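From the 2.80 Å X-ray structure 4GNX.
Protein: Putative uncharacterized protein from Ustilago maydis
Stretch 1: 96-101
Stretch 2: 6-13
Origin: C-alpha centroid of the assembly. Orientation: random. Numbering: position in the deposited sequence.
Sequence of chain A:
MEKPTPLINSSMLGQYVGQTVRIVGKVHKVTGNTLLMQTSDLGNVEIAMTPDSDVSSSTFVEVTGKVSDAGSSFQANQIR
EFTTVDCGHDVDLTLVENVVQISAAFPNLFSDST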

# COMPACT_ATOMS: atom_id res chain seq x y z
N VAL A 96 5.33 9.73 -11.27
CA VAL A 96 5.43 11.17 -11.18
C VAL A 96 4.15 11.86 -11.66
O VAL A 96 3.71 12.84 -11.04
CB VAL A 96 6.66 11.71 -11.95
CG1 VAL A 96 6.63 13.23 -11.99
CG2 VAL A 96 7.94 11.22 -11.29
N GLU A 97 3.55 11.33 -12.74
CA GLU A 97 2.41 12.00 -13.31
C GLU A 97 1.31 12.04 -12.27
O GLU A 97 0.65 13.07 -12.06
CB GLU A 97 1.95 11.31 -14.59
CG GLU A 97 0.72 11.93 -15.26
CD GLU A 97 0.81 13.45 -15.50
OE1 GLU A 97 1.93 13.97 -15.75
OE2 GLU A 97 -0.25 14.13 -15.43
N ASN A 98 1.17 10.92 -11.56
CA ASN A 98 0.14 10.75 -10.58
C ASN A 98 0.32 11.64 -9.37
O ASN A 98 -0.65 12.17 -8.81
CB ASN A 98 0.10 9.30 -10.17
CG ASN A 98 -0.69 8.47 -11.15
OD1 ASN A 98 -1.91 8.59 -11.23
ND2 ASN A 98 -0.00 7.63 -11.91
N VAL A 99 1.57 11.81 -8.97
CA VAL A 99 1.86 12.67 -7.86
C VAL A 99 1.56 14.11 -8.25
O VAL A 99 1.02 14.87 -7.45
CB VAL A 99 3.31 12.49 -7.46
CG1 VAL A 99 3.74 13.52 -6.41
CG2 VAL A 99 3.47 11.07 -6.95
N VAL A 100 1.84 14.47 -9.50
CA VAL A 100 1.51 15.82 -9.96
C VAL A 100 0.01 16.06 -9.81
O VAL A 100 -0.41 16.98 -9.11
CB VAL A 100 1.93 16.08 -11.40
CG1 VAL A 100 1.19 17.31 -11.95
CG2 VAL A 100 3.43 16.29 -11.44
N GLN A 101 -0.77 15.19 -10.45
CA GLN A 101 -2.19 15.31 -10.41
C GLN A 101 -2.73 15.35 -8.98
O GLN A 101 -3.57 16.20 -8.65
CB GLN A 101 -2.80 14.14 -11.16
CG GLN A 101 -2.84 14.29 -12.66
CD GLN A 101 -3.81 13.27 -13.26
OE1 GLN A 101 -3.41 12.14 -13.59
NE2 GLN A 101 -5.10 13.64 -13.35
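Stretch 2 (6-13) PLINSSML

Residues 96-101 form part of a longer helix that begins before and continues beyond the stretch, its regular turns marked by hydrogen bonds from Val-100 N to Val-96 O (2.9 Å) and from Gln-101 N to Glu-97 O (3.0 Å). Stretch 2, some ninety residues earlier in the same chain, is less regular. It is extended through Leu-7 and Ile-8, then bends after Asn-9, and residues 10-13 adopt helical phi/psi values without the regular bonding of a helix. Within this turn Met-12 N donates to Asn-9 O at 3.2 Å, and a weak bond links Leu-13 N to Ser-10 O at 3.4 Å. The backbones come nearest at Val-100 and Leu-7, whose CA atoms are 6.0 Å apart. From there the chain passes to Asn-9, beside Glu-97, running largely across the helix.

Val-100 is the centre of the contact, with its CA-to-CB bond directed toward stretch 2 and chi1 in the t rotamer. Its CG2 packs against Leu-7 CG at 4.1 Å, while its CG1 lies 3.7 Å from Leu-7 O and 3.8 Å from Met-12 SD. One valine side chain thus meets both the extended segment and the turn that follows it. Leu-7 also reaches Val-99, its CD2 lying 4.1 Å from Val-99 CG1, which extends the apolar patch around the helix. Ile-8, by contrast, points away, as expected for alternation in an extended chain, and Val-100 CG2 approaches its backbone, 4.3 Å from Ile-8 C.

At the polar margin, Glu-97 starts sideways but its carboxylate bends nearer to Asn-9, Glu-97 OE2 lying 3.2 Å from Asn-9 OD1 as modelled; the amide orientation of Asn-9 is uncertain, leaving the nature of this approach open.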

# COMPACT_ATOMS: atom_id res chain seq x y z
N PRO A 6 4.82 24.85 -7.04
CA PRO A 6 4.10 23.73 -7.66
C PRO A 6 4.98 22.73 -8.42
O PRO A 6 5.89 23.13 -9.15
CB PRO A 6 3.12 24.42 -8.64
CG PRO A 6 3.53 25.85 -8.67
CD PRO A 6 4.16 26.12 -7.34
N LEU A 7 4.67 21.44 -8.26
CA LEU A 7 5.26 20.37 -9.07
C LEU A 7 4.38 20.24 -10.27
O LEU A 7 3.21 19.88 -10.13
CB LEU A 7 5.22 19.04 -8.33
CG LEU A 7 6.12 17.92 -8.82
CD1 LEU A 7 7.60 18.30 -8.74
CD2 LEU A 7 5.83 16.65 -8.03
N ILE A 8 4.91 20.55 -11.44
CA ILE A 8 4.03 20.60 -12.60
C ILE A 8 4.53 19.75 -13.77
O ILE A 8 5.67 19.28 -13.77
CB ILE A 8 3.71 22.07 -13.00
CG1 ILE A 8 4.90 22.71 -13.70
CG2 ILE A 8 3.26 22.89 -11.79
CD1 ILE A 8 4.49 23.67 -14.79
N ASN A 9 3.64 19.51 -14.72
CA ASN A 9 4.02 18.93 -15.98
C ASN A 9 3.91 20.01 -17.06
O ASN A 9 3.62 21.17 -16.74
CB ASN A 9 3.18 17.68 -16.28
CG ASN A 9 1.67 17.93 -16.28
OD1 ASN A 9 0.90 17.08 -15.84
ND2 ASN A 9 1.23 19.07 -16.82
N SER A 10 4.15 19.64 -18.32
CA SER A 10 4.27 20.64 -19.37
C SER A 10 2.94 21.36 -19.67
O SER A 10 2.92 22.51 -20.13
CB SER A 10 4.84 20.00 -20.64
OG SER A 10 4.08 18.89 -21.08
N SER A 11 1.83 20.69 -19.38
CA SER A 11 0.54 21.23 -19.73
C SER A 11 0.10 22.29 -18.74
O SER A 11 -0.80 23.07 -19.02
CB SER A 11 -0.50 20.13 -19.83
OG SER A 11 -1.22 20.07 -18.63
N MET A 12 0.73 22.33 -17.59
CA MET A 12 0.40 23.32 -16.58
C MET A 12 1.19 24.62 -16.72
O MET A 12 0.95 25.58 -16.01
CB MET A 12 0.59 22.73 -15.19
CG MET A 12 -0.40 21.61 -14.91
SD MET A 12 -0.06 20.60 -13.45
CE MET A 12 -0.28 21.78 -12.11
N LEU A 13 2.14 24.65 -17.65
CA LEU A 13 2.95 25.86 -17.82
C LEU A 13 2.11 27.12 -17.95
O LEU A 13 2.36 28.08 -17.23
CB LEU A 13 3.88 25.74 -19.02
CG LEU A 13 4.94 24.65 -18.88
CD1 LEU A 13 5.57 24.42 -20.22
CD2 LEU A 13 6.00 24.99 -17.85